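Designed helical repeat protein (Synthetic construct, PDB 5CWM) has no known natural function; it was designed de novo to fold as a single chain of repeated antiparallel helices. Local coordinates at residues 49-54 against 61-66; 103-108 against 158-163; 116-121 against 174-179; 164-169 against 218-223; 190-195 against 205-210. All blocks are in the same frame, centred on the assembly; numbering follows the deposited sequence.

Contact 1 (49-54 against 61-66); sequences KVLEQA and EVALRA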
# COMPACT_ATOMS: atom_id res chain seq x y z
N LYS A 49 -15.19 1.06 5.58
CA LYS A 49 -16.40 1.87 5.76
C LYS A 49 -16.04 3.34 5.97
O LYS A 49 -16.63 4.23 5.35
CB LYS A 49 -17.23 1.35 6.93
CG LYS A 49 -17.78 -0.05 6.73
CD LYS A 49 -18.51 -0.55 7.97
CE LYS A 49 -19.00 -1.97 7.79
NZ LYS A 49 -19.65 -2.49 9.02
N VAL A 50 -15.07 3.57 6.85
CA VAL A 50 -14.58 4.92 7.12
C VAL A 50 -14.04 5.58 5.85
O VAL A 50 -14.29 6.76 5.61
CB VAL A 50 -13.47 4.91 8.20
CG1 VAL A 50 -12.88 6.29 8.37
CG2 VAL A 50 -14.02 4.40 9.52
N LEU A 51 -13.32 4.81 5.04
CA LEU A 51 -12.86 5.29 3.75
C LEU A 51 -14.03 5.69 2.86
O LEU A 51 -14.02 6.76 2.23
CB LEU A 51 -12.02 4.22 3.05
CG LEU A 51 -11.79 4.41 1.54
CD1 LEU A 51 -10.92 5.63 1.27
CD2 LEU A 51 -11.18 3.17 0.93
N GLU A 52 -15.04 4.84 2.81
CA GLU A 52 -16.21 5.06 1.96
C GLU A 52 -16.98 6.31 2.36
O GLU A 52 -17.48 7.03 1.50
CB GLU A 52 -17.13 3.84 1.99
CG GLU A 52 -16.59 2.64 1.23
CD GLU A 52 -17.44 1.40 1.41
OE1 GLU A 52 -18.37 1.43 2.25
OE2 GLU A 52 -17.19 0.39 0.72
N GLN A 53 -17.08 6.58 3.66
CA GLN A 53 -17.75 7.80 4.10
C GLN A 53 -16.83 9.00 3.91
O GLN A 53 -17.30 10.13 3.75
CB GLN A 53 -18.19 7.69 5.57
CG GLN A 53 -17.07 7.82 6.59
CD GLN A 53 -17.59 7.90 8.01
OE1 GLN A 53 -18.79 7.86 8.25
NE2 GLN A 53 -16.67 8.02 8.96
N ALA A 54 -15.52 8.75 3.89
CA ALA A 54 -14.54 9.81 3.67
C ALA A 54 -14.56 10.26 2.21
O ALA A 54 -14.21 11.40 1.90
CB ALA A 54 -13.15 9.35 4.07
N GLU A 61 -7.44 12.97 4.18
CA GLU A 61 -6.62 12.55 5.30
C GLU A 61 -7.20 11.33 6.01
O GLU A 61 -6.51 10.33 6.24
CB GLU A 61 -6.46 13.70 6.30
CG GLU A 61 -5.54 13.40 7.47
CD GLU A 61 -5.36 14.58 8.40
OE1 GLU A 61 -6.06 15.60 8.20
OE2 GLU A 61 -4.53 14.50 9.33
N VAL A 62 -8.49 11.42 6.34
CA VAL A 62 -9.21 10.32 6.98
C VAL A 62 -9.16 9.07 6.11
O VAL A 62 -8.96 7.96 6.60
CB VAL A 62 -10.67 10.70 7.26
CG1 VAL A 62 -11.38 9.59 8.02
CG2 VAL A 62 -10.74 12.00 8.05
N ALA A 63 -9.35 9.27 4.81
CA ALA A 63 -9.28 8.20 3.84
C ALA A 63 -7.92 7.51 3.86
O ALA A 63 -7.83 6.28 3.94
CB ALA A 63 -9.57 8.73 2.44
N LEU A 64 -6.86 8.32 3.81
CA LEU A 64 -5.49 7.81 3.83
C LEU A 64 -5.22 7.00 5.09
O LEU A 64 -4.66 5.91 5.03
CB LEU A 64 -4.50 8.97 3.72
CG LEU A 64 -3.02 8.60 3.78
CD1 LEU A 64 -2.63 7.71 2.61
CD2 LEU A 64 -2.16 9.85 3.83
N ARG A 65 -5.62 7.56 6.24
CA ARG A 65 -5.45 6.87 7.51
C ARG A 65 -6.18 5.53 7.50
O ARG A 65 -5.64 4.51 7.95
CB ARG A 65 -5.96 7.74 8.67
CG ARG A 65 -4.96 7.92 9.80
CD ARG A 65 -4.45 6.57 10.30
NE ARG A 65 -3.37 6.72 11.27
CZ ARG A 65 -2.61 5.72 11.70
NH1 ARG A 65 -1.65 5.95 12.58
NH2 ARG A 65 -2.81 4.49 11.24
N ALA A 66 -7.40 5.53 6.98
CA ALA A 66 -8.20 4.32 6.90
C ALA A 66 -7.52 3.25 6.05
O ALA A 66 -7.45 2.08 6.45
CB ALA A 66 -9.58 4.64 6.35
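Val50, Leu51 and Ala54 meet Val62, Ala63 and Ala66 through carbon atoms, and no hydrogen bond crosses between the two segments. Two valines make one part of the apolar contact. CG1 of Val50 lies 3.6 Å from CG1 of Val62, and the two side chains cross at about a right angle. Both CG1 branches stand anti to their backbone N (chi1 174° for Val50), and this places them between the helices. The leucine-alanine contacts are the second part. Leu51 CD1 rests 3.6 Å from Ala63 CB, while Leu51 CB lies 4.1 Å from Ala66 CB. Ala54 CB completes the apolar contact, 4.0 Å from Ala63 CB. These small residues let the backbones come near, with Leu51 CA 4.6 Å from Ala63 CA. Helix 3-27 adds Leu7 and Pro3 against Val62. On helix 87-114, Val107 touches both Leu51 and Ala63. Gln53 barely touches the other segment and hydrogen-bonds through NE2 to Glu6 OE2 of helix 3-27. The segments 49-54 and 61-66 run antiparallel at 160°, their axes approaching to 8.3 Å. Their helices, 30-57 and 60-84, are joined by a short turn. This is an alpha-alpha hairpin, the building element of a helical repeat protein.

Contact 2 (103-108 against 158-163); sequences LAKRVL and ARLAKR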
# COMPACT_ATOMS: atom_id res chain seq x y z
N LEU A 103 -7.87 0.60 -3.04
CA LEU A 103 -8.38 1.59 -2.09
C LEU A 103 -7.42 2.77 -1.98
O LEU A 103 -7.84 3.93 -1.92
CB LEU A 103 -8.61 0.96 -0.71
CG LEU A 103 -9.72 -0.08 -0.60
CD1 LEU A 103 -10.02 -0.39 0.86
CD2 LEU A 103 -10.98 0.36 -1.34
N ALA A 104 -6.12 2.46 -1.95
CA ALA A 104 -5.10 3.50 -1.92
C ALA A 104 -5.16 4.33 -3.20
O ALA A 104 -4.94 5.55 -3.17
CB ALA A 104 -3.72 2.89 -1.75
N LYS A 105 -5.46 3.68 -4.32
CA LYS A 105 -5.66 4.39 -5.58
C LYS A 105 -6.86 5.34 -5.48
O LYS A 105 -6.82 6.47 -5.99
CB LYS A 105 -5.85 3.42 -6.74
CG LYS A 105 -5.99 4.10 -8.09
CD LYS A 105 -6.20 3.10 -9.21
CE LYS A 105 -6.37 3.81 -10.55
NZ LYS A 105 -6.60 2.85 -11.66
N ARG A 106 -7.92 4.88 -4.82
CA ARG A 106 -9.10 5.70 -4.60
C ARG A 106 -8.76 6.91 -3.73
O ARG A 106 -9.29 8.01 -3.94
CB ARG A 106 -10.23 4.88 -3.97
CG ARG A 106 -10.78 3.80 -4.90
CD ARG A 106 -11.66 2.80 -4.16
NE ARG A 106 -12.91 3.39 -3.70
CZ ARG A 106 -13.90 2.69 -3.13
NH1 ARG A 106 -13.77 1.38 -2.96
NH2 ARG A 106 -15.01 3.30 -2.74
N VAL A 107 -7.88 6.71 -2.76
CA VAL A 107 -7.38 7.82 -1.95
C VAL A 107 -6.61 8.80 -2.82
O VAL A 107 -6.74 10.01 -2.67
CB VAL A 107 -6.48 7.31 -0.80
CG1 VAL A 107 -5.61 8.44 -0.26
CG2 VAL A 107 -7.33 6.73 0.30
N LEU A 108 -5.81 8.26 -3.75
CA LEU A 108 -5.06 9.09 -4.68
C LEU A 108 -5.98 9.98 -5.50
O LEU A 108 -5.80 11.20 -5.55
CB LEU A 108 -4.21 8.22 -5.61
CG LEU A 108 -3.40 8.90 -6.72
CD1 LEU A 108 -2.10 8.15 -6.92
CD2 LEU A 108 -4.17 8.95 -8.03
N ALA A 158 4.50 3.36 -9.54
CA ALA A 158 5.49 4.15 -10.26
C ALA A 158 4.81 5.05 -11.29
O ALA A 158 5.23 6.18 -11.50
CB ALA A 158 6.50 3.24 -10.94
N ARG A 159 3.75 4.53 -11.91
CA ARG A 159 3.03 5.27 -12.93
C ARG A 159 2.14 6.36 -12.32
O ARG A 159 1.99 7.44 -12.89
CB ARG A 159 2.19 4.32 -13.78
CG ARG A 159 1.52 4.96 -14.98
CD ARG A 159 1.14 3.91 -16.01
NE ARG A 159 2.31 3.21 -16.52
CZ ARG A 159 2.26 2.17 -17.34
NH1 ARG A 159 1.09 1.71 -17.76
NH2 ARG A 159 3.39 1.59 -17.75
N LEU A 160 1.55 6.07 -11.17
CA LEU A 160 0.70 7.03 -10.47
C LEU A 160 1.53 8.19 -9.93
O LEU A 160 1.03 9.31 -9.77
CB LEU A 160 -0.07 6.35 -9.34
CG LEU A 160 -1.10 5.30 -9.74
CD1 LEU A 160 -1.74 4.68 -8.51
CD2 LEU A 160 -2.16 5.90 -10.65
N ALA A 161 2.80 7.91 -9.64
CA ALA A 161 3.72 8.94 -9.19
C ALA A 161 3.83 10.07 -10.21
O ALA A 161 4.05 11.22 -9.86
CB ALA A 161 5.08 8.34 -8.91
N LYS A 162 3.67 9.72 -11.49
CA LYS A 162 3.64 10.72 -12.55
C LYS A 162 2.44 11.64 -12.40
O LYS A 162 2.56 12.85 -12.55
CB LYS A 162 3.62 10.05 -13.93
CG LYS A 162 3.23 11.00 -15.06
CD LYS A 162 3.40 10.36 -16.43
CE LYS A 162 4.87 10.15 -16.76
NZ LYS A 162 5.07 9.71 -18.17
N ARG A 163 1.29 11.06 -12.09
CA ARG A 163 0.07 11.84 -11.86
C ARG A 163 0.23 12.76 -10.65
O ARG A 163 -0.20 13.91 -10.67
CB ARG A 163 -1.13 10.92 -11.67
CG ARG A 163 -1.55 10.18 -12.93
CD ARG A 163 -2.66 9.18 -12.65
NE ARG A 163 -3.82 9.80 -12.02
CZ ARG A 163 -4.93 9.15 -11.68
NH1 ARG A 163 -5.04 7.85 -11.93
NH2 ARG A 163 -5.94 9.80 -11.11
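Leu108 and Leu160 link two nearly parallel helices that are not consecutive in the chain, as happens within one layer of a stacked helical repeat. The segments 103-108 and 158-163 of helices 87-114 and 144-170 run at 11°, their axes 12.0 Å apart. Side chains therefore have to bridge the distance. Leu108 does most of it, using both of its methyls. CD1 reaches the base of Leu160, 3.6 Å from its CB, and also lies 3.8 Å from Leu160 CD1. CD2 goes to Arg163 and sits 3.6 Å above the plane of the guanidinium, over one face but offset toward the rim. The nearest guanidinium atoms to Leu108 CD2 are CZ and NH2 of Arg163, each at 3.7 Å. The arginine chain is bent at chi3 (56°), which places NE. Its NH2 forms a salt bridge with Glu112, which probably fixes how the flat group is turned. Lys105 is a looser neighbour, with its CG 4.3 Å from Leu160 CD1. Val124 of helix 117-141 also packs on Leu108. A leucine pair, with an arginine face against Leu108, joins helix 87-114 to helix 144-170, two further along the chain, an arrangement consistent with an alpha-solenoid-like designed repeat.

Contact 3 (116-121 against 174-179); sequences DPEVAL and PEVARR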
# COMPACT_ATOMS: atom_id res chain seq x y z
N ASP A 116 -4.92 17.75 -3.19
CA ASP A 116 -4.03 17.53 -2.05
C ASP A 116 -2.83 16.66 -2.46
O ASP A 116 -2.90 15.43 -2.39
CB ASP A 116 -4.79 16.88 -0.89
CG ASP A 116 -4.10 17.07 0.44
OD1 ASP A 116 -2.85 17.15 0.47
OD2 ASP A 116 -4.80 17.15 1.47
N PRO A 117 -1.73 17.31 -2.88
CA PRO A 117 -0.53 16.62 -3.38
C PRO A 117 0.13 15.71 -2.35
O PRO A 117 0.58 14.62 -2.70
CB PRO A 117 0.39 17.78 -3.76
CG PRO A 117 -0.08 18.94 -2.95
CD PRO A 117 -1.56 18.77 -2.85
N GLU A 118 0.20 16.16 -1.10
CA GLU A 118 0.85 15.39 -0.04
C GLU A 118 0.15 14.06 0.20
O GLU A 118 0.79 13.01 0.26
CB GLU A 118 0.90 16.20 1.26
CG GLU A 118 1.73 17.48 1.19
CD GLU A 118 1.00 18.63 0.52
OE1 GLU A 118 -0.23 18.52 0.34
OE2 GLU A 118 1.66 19.63 0.18
N VAL A 119 -1.17 14.11 0.34
CA VAL A 119 -1.97 12.92 0.57
C VAL A 119 -1.87 11.94 -0.60
O VAL A 119 -1.84 10.73 -0.41
CB VAL A 119 -3.45 13.28 0.82
CG1 VAL A 119 -4.31 12.03 0.91
CG2 VAL A 119 -3.58 14.10 2.10
N ALA A 120 -1.80 12.49 -1.82
CA ALA A 120 -1.63 11.67 -3.01
C ALA A 120 -0.27 10.97 -3.00
O ALA A 120 -0.17 9.78 -3.32
CB ALA A 120 -1.78 12.52 -4.26
N LEU A 121 0.76 11.72 -2.64
CA LEU A 121 2.11 11.19 -2.53
C LEU A 121 2.16 10.04 -1.53
O LEU A 121 2.68 8.96 -1.83
CB LEU A 121 3.08 12.30 -2.12
CG LEU A 121 4.56 11.92 -1.99
CD1 LEU A 121 5.14 11.55 -3.35
CD2 LEU A 121 5.34 13.06 -1.36
N PRO A 174 7.22 22.09 -6.12
CA PRO A 174 8.43 21.39 -6.60
C PRO A 174 8.91 20.29 -5.65
O PRO A 174 9.44 19.28 -6.11
CB PRO A 174 9.47 22.52 -6.69
CG PRO A 174 8.67 23.77 -6.82
CD PRO A 174 7.45 23.54 -5.98
N GLU A 175 8.72 20.50 -4.35
CA GLU A 175 9.16 19.54 -3.35
C GLU A 175 8.45 18.19 -3.49
O GLU A 175 9.09 17.14 -3.52
CB GLU A 175 8.94 20.10 -1.94
CG GLU A 175 9.28 19.13 -0.82
CD GLU A 175 10.75 18.77 -0.76
OE1 GLU A 175 11.58 19.58 -1.24
OE2 GLU A 175 11.08 17.69 -0.24
N VAL A 176 7.12 18.25 -3.58
CA VAL A 176 6.31 17.04 -3.72
C VAL A 176 6.63 16.32 -5.02
O VAL A 176 6.63 15.09 -5.08
CB VAL A 176 4.81 17.37 -3.65
CG1 VAL A 176 3.97 16.11 -3.79
CG2 VAL A 176 4.48 18.09 -2.36
N ALA A 177 6.91 17.09 -6.07
CA ALA A 177 7.26 16.51 -7.37
C ALA A 177 8.60 15.80 -7.31
O ALA A 177 8.75 14.68 -7.81
CB ALA A 177 7.28 17.60 -8.43
N ARG A 178 9.59 16.45 -6.69
CA ARG A 178 10.92 15.87 -6.55
C ARG A 178 10.86 14.60 -5.71
O ARG A 178 11.50 13.59 -6.04
CB ARG A 178 11.88 16.87 -5.92
CG ARG A 178 13.33 16.41 -5.89
CD ARG A 178 14.13 17.18 -4.87
NE ARG A 178 13.60 17.01 -3.52
CZ ARG A 178 13.90 15.99 -2.73
NH1 ARG A 178 14.73 15.04 -3.14
NH2 ARG A 178 13.37 15.91 -1.51
N ARG A 179 10.09 14.65 -4.63
CA ARG A 179 9.91 13.49 -3.76
C ARG A 179 9.19 12.38 -4.52
O ARG A 179 9.41 11.19 -4.27
CB ARG A 179 9.14 13.88 -2.50
CG ARG A 179 8.93 12.73 -1.52
CD ARG A 179 10.25 12.11 -1.10
NE ARG A 179 10.05 10.98 -0.19
CZ ARG A 179 9.89 9.72 -0.58
NH1 ARG A 179 9.89 9.42 -1.87
NH2 ARG A 179 9.71 8.76 0.32
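Leu121 and Val176 form the well-packed side of this contact, with Arg179 beside them. CD2 of Leu121 touches the aliphatic part of the arginine, 3.6 Å from Arg179 CG, and the two side chains cross at about a right angle. The same methyl lies 4.1 Å from Val176 CG1. That valine branch stands anti to its backbone N (chi1 -180°) and also meets Pro117, 4.0 Å from its CB. Ala168 of helix 144-170 also touches Val176. The two segments lie in the first turns of helices 117-141 and 174-198, which here run at 10° to each other. Such parallel starts of alternate helices are what a stacked helical repeat produces. Asp116 is the N-cap of the first helix, and its OD1 accepts a weak bond from Val119 N at 3.5 Å. The looser side is the solvent side, where exposed Glu118, bent at chi2, brings OE2 to 4.1 Å from Val176 CG2. Its carboxylate is also close to that of Asp173, a pairing of like charges that would probably be unfavourable. On helix 174-198, Arg178 NH2 makes a salt bridge to Glu175 OE2 of 3.2 Å. The charged end of Arg179 has a long, weak ion pair with Glu125.

Contact 4 (164-169 against 218-223); sequences VLELAE and QERVKE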
# COMPACT_ATOMS: atom_id res chain seq x y z
N VAL A 164 0.86 12.23 -9.60
CA VAL A 164 1.16 13.04 -8.42
C VAL A 164 2.06 14.21 -8.78
O VAL A 164 1.86 15.33 -8.32
CB VAL A 164 1.82 12.19 -7.31
CG1 VAL A 164 2.42 13.08 -6.24
CG2 VAL A 164 0.80 11.24 -6.71
N LEU A 165 3.06 13.94 -9.62
CA LEU A 165 3.96 14.98 -10.10
C LEU A 165 3.20 16.03 -10.90
O LEU A 165 3.51 17.23 -10.83
CB LEU A 165 5.08 14.37 -10.96
CG LEU A 165 6.20 15.28 -11.44
CD1 LEU A 165 7.51 14.52 -11.43
CD2 LEU A 165 5.92 15.82 -12.84
N GLU A 166 2.21 15.58 -11.66
CA GLU A 166 1.38 16.48 -12.46
C GLU A 166 0.54 17.38 -11.57
O GLU A 166 0.41 18.58 -11.84
CB GLU A 166 0.48 15.67 -13.40
CG GLU A 166 1.22 14.95 -14.51
CD GLU A 166 0.35 13.95 -15.25
OE1 GLU A 166 -0.82 13.79 -14.87
OE2 GLU A 166 0.85 13.33 -16.22
N LEU A 167 -0.01 16.82 -10.50
CA LEU A 167 -0.76 17.61 -9.53
C LEU A 167 0.16 18.63 -8.86
O LEU A 167 -0.22 19.79 -8.66
CB LEU A 167 -1.41 16.71 -8.49
CG LEU A 167 -2.26 17.41 -7.43
CD1 LEU A 167 -3.44 18.13 -8.07
CD2 LEU A 167 -2.75 16.41 -6.38
N ALA A 168 1.37 18.19 -8.53
CA ALA A 168 2.35 19.03 -7.86
C ALA A 168 2.76 20.21 -8.73
O ALA A 168 2.87 21.34 -8.24
CB ALA A 168 3.57 18.22 -7.47
N GLU A 169 2.98 19.96 -10.02
CA GLU A 169 3.37 21.02 -10.94
C GLU A 169 2.16 21.87 -11.32
O GLU A 169 2.30 22.98 -11.82
CB GLU A 169 4.04 20.45 -12.19
CG GLU A 169 3.12 19.68 -13.11
CD GLU A 169 3.81 19.22 -14.37
OE1 GLU A 169 5.01 19.52 -14.54
OE2 GLU A 169 3.15 18.55 -15.20
N GLN A 218 12.69 13.57 -14.10
CA GLN A 218 13.78 14.38 -13.58
C GLN A 218 13.91 15.66 -14.40
O GLN A 218 14.07 16.76 -13.86
CB GLN A 218 15.09 13.60 -13.59
CG GLN A 218 16.30 14.41 -13.13
CD GLN A 218 16.21 14.84 -11.68
OE1 GLN A 218 15.56 14.18 -10.86
NE2 GLN A 218 16.85 15.95 -11.35
N GLU A 219 13.84 15.50 -15.72
CA GLU A 219 13.91 16.63 -16.64
C GLU A 219 12.68 17.53 -16.50
O GLU A 219 12.78 18.75 -16.65
CB GLU A 219 14.04 16.14 -18.08
CG GLU A 219 15.23 15.22 -18.31
CD GLU A 219 15.30 14.70 -19.73
OE1 GLU A 219 16.17 13.86 -20.01
OE2 GLU A 219 14.48 15.14 -20.57
N ARG A 220 11.53 16.92 -16.22
CA ARG A 220 10.30 17.69 -16.02
C ARG A 220 10.38 18.55 -14.76
O ARG A 220 10.03 19.74 -14.78
CB ARG A 220 9.09 16.77 -15.95
CG ARG A 220 8.82 16.00 -17.23
CD ARG A 220 7.50 15.26 -17.17
NE ARG A 220 6.36 16.17 -17.08
CZ ARG A 220 5.09 15.78 -17.04
NH1 ARG A 220 4.79 14.48 -17.10
NH2 ARG A 220 4.12 16.67 -16.96
N VAL A 221 10.82 17.95 -13.65
CA VAL A 221 10.99 18.68 -12.40
C VAL A 221 12.04 19.76 -12.57
O VAL A 221 11.90 20.87 -12.04
CB VAL A 221 11.39 17.73 -11.25
CG1 VAL A 221 11.78 18.53 -10.01
CG2 VAL A 221 10.25 16.79 -10.93
N LYS A 222 13.09 19.44 -13.32
CA LYS A 222 14.12 20.42 -13.65
C LYS A 222 13.49 21.62 -14.36
O LYS A 222 13.76 22.77 -14.00
CB LYS A 222 15.20 19.78 -14.53
CG LYS A 222 16.39 20.68 -14.82
CD LYS A 222 17.37 20.00 -15.76
CE LYS A 222 17.79 18.64 -15.23
NZ LYS A 222 18.69 17.94 -16.19
N GLU A 223 12.65 21.34 -15.34
CA GLU A 223 11.92 22.38 -16.06
C GLU A 223 11.06 23.21 -15.12
O GLU A 223 10.98 24.43 -15.26
CB GLU A 223 11.04 21.76 -17.15
CG GLU A 223 10.20 22.76 -17.92
CD GLU A 223 9.14 22.09 -18.77
OE1 GLU A 223 8.83 20.90 -18.53
OE2 GLU A 223 8.61 22.75 -19.69
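Glu169 and Arg220 carry the polar part of the contact. Glu169 OE2 forms a salt bridge with Arg220 NH2 at 2.8 Å. The carboxylate and guanidinium planes are 59° apart, and the oxygen comes in obliquely. A single oxygen and a single NH2 make the bridge. Glu169 OE1 stays farther off, 3.8 Å from Arg220 NH2, so this is not a coplanar two-pronged pair. Glu169 CG sits between its backbone N and carbonyl carbon (chi1 69°), the crowded position, and from there the extended chain brings the carboxylate to Arg220. Glu166, one helical turn earlier, adds a second negative charge. Its OE2 is 4.2 Å from Arg220 NH1, too far for a salt bridge. Both carboxylates would probably favour the positive charge of the arginine. Further in, Leu165 lies against the guanidinium of Arg220. Its CD2 is 4.2 Å above the centre of one guanidinium face and serves as an apolar floor for it. The other methyl turns to Val221, with Leu165 CD1 3.6 Å from Val221 CG2. Val181 of helix 174-198 packs on both Leu165 and Val221. The axes of segments 164-169 and 218-223 run at 6° and approach to 11.4 Å, a spacing that the long arginine spans. The parallel packing of the last helix, 201-226, on the helix two before it is that of a stacked helical repeat.

Contact 5 (190-195 against 205-210); sequences LLERIA and ERAERV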
# COMPACT_ATOMS: atom_id res chain seq x y z
N LEU A 190 13.50 -1.12 -6.27
CA LEU A 190 12.79 -2.32 -5.84
C LEU A 190 12.78 -3.37 -6.95
O LEU A 190 13.18 -4.52 -6.74
CB LEU A 190 11.36 -1.99 -5.43
CG LEU A 190 10.47 -3.19 -5.09
CD1 LEU A 190 11.05 -3.99 -3.94
CD2 LEU A 190 9.05 -2.74 -4.78
N LEU A 191 12.32 -2.96 -8.13
CA LEU A 191 12.27 -3.86 -9.29
C LEU A 191 13.66 -4.37 -9.66
O LEU A 191 13.81 -5.49 -10.14
CB LEU A 191 11.63 -3.16 -10.48
CG LEU A 191 10.16 -2.77 -10.32
CD1 LEU A 191 9.65 -2.06 -11.57
CD2 LEU A 191 9.31 -3.99 -10.02
N GLU A 192 14.67 -3.54 -9.44
CA GLU A 192 16.06 -3.93 -9.69
C GLU A 192 16.50 -5.01 -8.71
O GLU A 192 17.17 -5.96 -9.09
CB GLU A 192 16.99 -2.72 -9.58
CG GLU A 192 16.93 -1.78 -10.77
CD GLU A 192 17.66 -0.47 -10.52
OE1 GLU A 192 18.37 -0.37 -9.51
OE2 GLU A 192 17.51 0.46 -11.34
N ARG A 193 16.11 -4.86 -7.45
CA ARG A 193 16.43 -5.85 -6.42
C ARG A 193 15.76 -7.18 -6.74
O ARG A 193 16.39 -8.24 -6.70
CB ARG A 193 16.01 -5.36 -5.04
CG ARG A 193 16.54 -6.21 -3.89
CD ARG A 193 15.81 -5.90 -2.59
NE ARG A 193 14.43 -6.38 -2.62
CZ ARG A 193 13.56 -6.22 -1.63
NH1 ARG A 193 13.94 -5.60 -0.51
NH2 ARG A 193 12.33 -6.68 -1.74
N ILE A 194 14.46 -7.11 -7.04
CA ILE A 194 13.69 -8.30 -7.41
C ILE A 194 14.30 -8.98 -8.63
O ILE A 194 14.36 -10.21 -8.71
CB ILE A 194 12.22 -7.95 -7.70
CG1 ILE A 194 11.59 -7.27 -6.48
CG2 ILE A 194 11.43 -9.19 -8.08
CD1 ILE A 194 10.19 -6.77 -6.72
N ALA A 195 14.77 -8.17 -9.58
CA ALA A 195 15.42 -8.70 -10.78
C ALA A 195 16.74 -9.36 -10.43
O ALA A 195 17.15 -10.32 -11.08
CB ALA A 195 15.62 -7.59 -11.80
N GLU A 205 12.45 -5.75 -17.38
CA GLU A 205 11.74 -4.88 -18.31
C GLU A 205 11.00 -3.75 -17.58
O GLU A 205 11.13 -2.58 -17.95
CB GLU A 205 10.75 -5.69 -19.14
CG GLU A 205 11.37 -6.88 -19.85
CD GLU A 205 10.35 -7.72 -20.60
OE1 GLU A 205 9.16 -7.32 -20.64
OE2 GLU A 205 10.73 -8.77 -21.16
N ARG A 206 10.25 -4.12 -16.54
CA ARG A 206 9.52 -3.14 -15.74
C ARG A 206 10.48 -2.12 -15.13
O ARG A 206 10.19 -0.92 -15.11
CB ARG A 206 8.72 -3.84 -14.64
CG ARG A 206 7.64 -4.79 -15.16
CD ARG A 206 6.79 -5.34 -14.02
NE ARG A 206 5.79 -6.29 -14.50
CZ ARG A 206 4.56 -5.95 -14.89
NH1 ARG A 206 4.19 -4.68 -14.87
NH2 ARG A 206 3.72 -6.88 -15.30
N ALA A 207 11.62 -2.60 -14.64
CA ALA A 207 12.64 -1.73 -14.08
C ALA A 207 13.16 -0.75 -15.13
O ALA A 207 13.41 0.41 -14.83
CB ALA A 207 13.78 -2.55 -13.50
N GLU A 208 13.33 -1.24 -16.36
CA GLU A 208 13.77 -0.39 -17.46
C GLU A 208 12.75 0.71 -17.74
O GLU A 208 13.10 1.89 -17.86
CB GLU A 208 14.01 -1.22 -18.72
CG GLU A 208 15.15 -2.21 -18.60
CD GLU A 208 15.34 -3.05 -19.85
OE1 GLU A 208 14.65 -2.78 -20.86
OE2 GLU A 208 16.18 -3.97 -19.83
N ARG A 209 11.48 0.32 -17.82
CA ARG A 209 10.39 1.28 -18.05
C ARG A 209 10.38 2.36 -16.96
O ARG A 209 10.34 3.55 -17.26
CB ARG A 209 9.04 0.57 -18.09
CG ARG A 209 8.92 -0.54 -19.12
CD ARG A 209 7.47 -0.96 -19.31
NE ARG A 209 7.34 -2.25 -19.98
CZ ARG A 209 7.06 -3.39 -19.36
NH1 ARG A 209 6.88 -3.40 -18.05
NH2 ARG A 209 6.96 -4.52 -20.05
N VAL A 210 10.40 1.92 -15.71
CA VAL A 210 10.38 2.83 -14.57
C VAL A 210 11.59 3.77 -14.59
O VAL A 210 11.46 4.97 -14.32
CB VAL A 210 10.33 2.07 -13.24
CG1 VAL A 210 10.47 3.02 -12.06
CG2 VAL A 210 9.04 1.28 -13.12
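Leu191 and Ala207 meet with no flat group between them; the planar groups lie outside this apolar contact. The guanidinium of Arg209 has Glu205 C over one face, 4.1 Å above the plane and offset toward the rim. Its NH2 makes a long salt bridge of 3.6 Å to Glu205 OE1. NH1 of Arg209 and NH1 of Arg206 both form salt bridges to Glu155 of helix 144-170, one to each carboxylate oxygen. The carboxylate of Glu192 pairs through OE2 with Arg211, just beyond the segment. Between the segments, Leu191 does most of the touching. Its CB lies 3.8 Å from Ala207 CB. Its CG is anti to the carbonyl carbon (chi1 -65°), and from there CD1 reaches three residues of the other helix. Leu191 CD1 lies 3.7 Å from Arg206 CB and equally far from Val210 CG2, and it also touches the backbone of Ala207. Arg206 gives only the root of its side chain to the contact. Glu192 adds its CG methylene, 4.2 Å from Ala207 CB. The segments 190-195 and 205-210 are antiparallel at 158°, their axes approaching to 8.6 Å, an alpha-alpha hairpin. Leu151 packs on Leu191 and Arg206 from helix 144-170. No polar bond crosses between the segments, which suggests that apolar burial is the main link here, with the Glu192-Arg211 bridge beside it. The arginine ends tie helix 201-226 to Glu155.

How the contacts relate
Contacts 1 and 5 are buried and join consecutive antiparallel helices through leucines set against alanines, with valines beside them. Their centres are 32 Å apart, on opposite sides of the chain's centre. Contacts 2, 3 and 4 are only partly buried and join alternate, nearly parallel helices. Their wider spacing is filled by leucines, valines and arginines, whose charged ends bring in polar partners. Only contact 4 has a salt bridge between its own segments. Helix 144-170 serves contacts 2 and 4, helix 174-198 contacts 3 and 5, and helix 201-226 contacts 4 and 5. Contacts 3 and 4 interlock, since their segments alternate along the chain and Ala120 packs on Val164. Contact 5 lies within the chain loop that contact 4 closes.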